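Local atomic coordinates of LupI (Flavobacterium sp. YS-80-122, PDB entry 6IY4), a protein that probably inhibits metalloendopeptidases, as a periplasmic protein of the Inh family of protease inhibitors. Residues W10-Q15 with L88-A93. Numbering follows the deposited sequence.
Sequences WTFYVQ and LVMQRA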
loop_
_atom_site.group_PDB
_atom_site.type_symbol
_atom_site.label_atom_id
_atom_site.label_comp_id
_atom_site.label_asym_id
_atom_site.label_seq_id
_atom_site.Cartn_x
_atom_site.Cartn_y
_atom_site.Cartn_z
ATOM N N TRP A 10 6.027 -1.254 6.377
ATOM C CA TRP A 10 6.122 -1.378 4.913
ATOM C C TRP A 10 6.750 -0.122 4.347
ATOM O O TRP A 10 6.400 0.985 4.777
ATOM C CB TRP A 10 4.755 -1.614 4.290
ATOM C CG TRP A 10 4.173 -2.968 4.563
ATOM C CD1 TRP A 10 3.453 -3.333 5.664
ATOM C CD2 TRP A 10 4.274 -4.143 3.737
ATOM N NE1 TRP A 10 3.087 -4.640 5.578
ATOM C CE2 TRP A 10 3.562 -5.163 4.421
ATOM C CE3 TRP A 10 4.863 -4.433 2.498
ATOM C CZ2 TRP A 10 3.423 -6.436 3.874
ATOM C CZ3 TRP A 10 4.706 -5.692 1.966
ATOM C CH2 TRP A 10 4.006 -6.672 2.655
ATOM N N THR A 11 7.523 -0.301 3.295
ATOM C CA THR A 11 8.161 0.813 2.569
ATOM C C THR A 11 7.533 0.911 1.191
ATOM O O THR A 11 7.461 -0.126 0.482
ATOM C CB THR A 11 9.660 0.594 2.466
ATOM O OG1 THR A 11 10.140 0.493 3.814
ATOM C CG2 THR A 11 10.308 1.760 1.771
ATOM N N PHE A 12 7.017 2.085 0.883
ATOM C CA PHE A 12 6.334 2.394 -0.384
ATOM C C PHE A 12 7.254 3.268 -1.240
ATOM O O PHE A 12 7.827 4.232 -0.716
ATOM C CB PHE A 12 5.039 3.159 -0.128
ATOM C CG PHE A 12 3.927 2.362 0.493
ATOM C CD1 PHE A 12 3.920 2.111 1.858
ATOM C CD2 PHE A 12 2.880 1.886 -0.265
ATOM C CE1 PHE A 12 2.884 1.406 2.438
ATOM C CE2 PHE A 12 1.860 1.141 0.316
ATOM C CZ PHE A 12 1.865 0.929 1.667
ATOM N N TYR A 13 7.238 2.999 -2.533
ATOM C CA TYR A 13 7.909 3.876 -3.513
ATOM C C TYR A 13 7.353 3.610 -4.904
ATOM O O TYR A 13 6.832 2.508 -5.167
ATOM C CB TYR A 13 9.420 3.688 -3.475
ATOM C CG TYR A 13 9.935 2.326 -3.843
ATOM C CD1 TYR A 13 10.053 1.354 -2.879
ATOM C CD2 TYR A 13 10.300 2.024 -5.132
ATOM C CE1 TYR A 13 10.538 0.096 -3.198
ATOM C CE2 TYR A 13 10.769 0.764 -5.471
ATOM C CZ TYR A 13 10.921 -0.183 -4.489
ATOM O OH TYR A 13 11.390 -1.431 -4.776
ATOM N N VAL A 14 7.517 4.573 -5.776
ATOM C CA VAL A 14 7.138 4.410 -7.191
ATOM C C VAL A 14 8.371 3.843 -7.906
ATOM O O VAL A 14 9.515 4.370 -7.761
ATOM C CB VAL A 14 6.682 5.738 -7.820
ATOM C CG1 VAL A 14 6.472 5.597 -9.319
ATOM C CG2 VAL A 14 5.425 6.298 -7.182
ATOM N N GLN A 15 8.165 2.786 -8.663
ATOM C CA GLN A 15 9.257 2.134 -9.405
ATOM C C GLN A 15 9.946 3.183 -10.274
ATOM O O GLN A 15 9.208 3.947 -10.936
ATOM C CB GLN A 15 8.726 1.028 -10.307
ATOM C CG GLN A 15 9.816 0.179 -10.918
ATOM C CD GLN A 15 9.758 -1.177 -10.264
ATOM O OE1 GLN A 15 8.961 -2.056 -10.634
ATOM N NE2 GLN A 15 10.539 -1.315 -9.212
ATOM N N LEU A 88 3.444 1.216 -8.133
ATOM C CA LEU A 88 3.704 1.470 -6.698
ATOM C C LEU A 88 4.128 0.149 -6.111
ATOM O O LEU A 88 3.428 -0.867 -6.301
ATOM C CB LEU A 88 2.451 1.980 -5.994
ATOM C CG LEU A 88 2.617 2.319 -4.519
ATOM C CD1 LEU A 88 3.548 3.484 -4.334
ATOM C CD2 LEU A 88 1.281 2.623 -3.892
ATOM N N VAL A 89 5.278 0.173 -5.483
ATOM C CA VAL A 89 5.880 -1.000 -4.833
ATOM C C VAL A 89 5.708 -0.825 -3.335
ATOM O O VAL A 89 5.902 0.300 -2.824
ATOM C CB VAL A 89 7.375 -1.086 -5.201
ATOM C CG1 VAL A 89 8.033 -2.272 -4.526
ATOM C CG2 VAL A 89 7.555 -1.157 -6.716
ATOM N N MET A 90 5.342 -1.900 -2.653
ATOM C CA MET A 90 5.354 -1.887 -1.178
ATOM C C MET A 90 6.121 -3.136 -0.753
ATOM O O MET A 90 5.882 -4.222 -1.269
ATOM C CB MET A 90 3.958 -1.728 -0.557
ATOM C CG MET A 90 3.119 -2.841 -0.662
ATOM S SD MET A 90 1.430 -2.414 -0.035
ATOM C CE MET A 90 1.559 -2.716 1.718
ATOM N N GLN A 91 7.097 -2.960 0.104
ATOM C CA GLN A 91 7.968 -4.079 0.507
ATOM C C GLN A 91 8.210 -3.936 1.986
ATOM O O GLN A 91 8.435 -2.819 2.405
ATOM C CB GLN A 91 9.352 -3.997 -0.101
ATOM C CG GLN A 91 9.417 -4.269 -1.573
ATOM C CD GLN A 91 10.889 -4.254 -1.905
ATOM O OE1 GLN A 91 11.501 -3.192 -2.048
ATOM N NE2 GLN A 91 11.473 -5.448 -1.927
ATOM N N ARG A 92 8.235 -5.034 2.708
ATOM C CA ARG A 92 8.598 -4.955 4.143
ATOM C C ARG A 92 10.064 -4.545 4.265
ATOM O O ARG A 92 10.893 -4.959 3.436
ATOM C CB ARG A 92 8.340 -6.283 4.842
ATOM C CG ARG A 92 6.876 -6.626 5.034
ATOM C CD ARG A 92 6.718 -7.904 5.787
ATOM N NE ARG A 92 5.383 -8.307 6.118
ATOM C CZ ARG A 92 4.687 -7.937 7.174
ATOM N NH1 ARG A 92 5.112 -7.012 8.029
ATOM N NH2 ARG A 92 3.516 -8.493 7.374
ATOM N N ALA A 93 10.419 -3.765 5.271
ATOM C CA ALA A 93 11.824 -3.265 5.363
ATOM C C ALA A 93 12.193 -2.466 4.100
ATOM O O ALA A 93 12.908 -2.944 3.203
ATOM C CB ALA A 93 12.797 -4.416 5.548
#
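Thr11 and Gln91 face each other as a hydrogen-bonded antiparallel pair, and Tyr13 and Val89 form the next such pair, so four backbone bonds join the first and last strands of this antiparallel beta-sheet fold, an example of how the first and last strands of a chain can lie as neighbours inside an antiparallel sheet. The straightest runs from Val89 N to Tyr13 O (2.8 Å), while Thr11 N reaches Gln91 O at 2.8 Å. Between the pairs, Met90 CA approaches Thr11 O in a CA-H...O contact.

On the face bearing Tyr13 and Val89, CG of Tyr13 sits between the backbone N and the carbonyl carbon (chi1 63°), and the ring beyond it lies against Val89, with Val89 CB over one face, 3.9 Å from the centroid.

The other face carries Phe12, Met90 and Leu88, in a layer that also meets Val24, Leu26 and Leu70. Met90 CB lies over the Phe12 ring, SD makes an oblique Met-aromatic contact with it, and the chain then bends at chi3, carrying CE over the five-membered ring of Trp10. Arg92 covers the opposite indole face, its guanidinium plane turned 35° from the ring and NH1 hydrogen-bonded to Ala7 O; Trp10 NE1 meanwhile donates to Val6 O. An alanine at Trp10 would probably leave a gap between Met90 and Arg92 and Val6 O without its indole donor. The Arg92 aliphatic chain meets the indole almost squarely: CG stands 3.5 Å from the six-membered ring centroid, 6° off its normal.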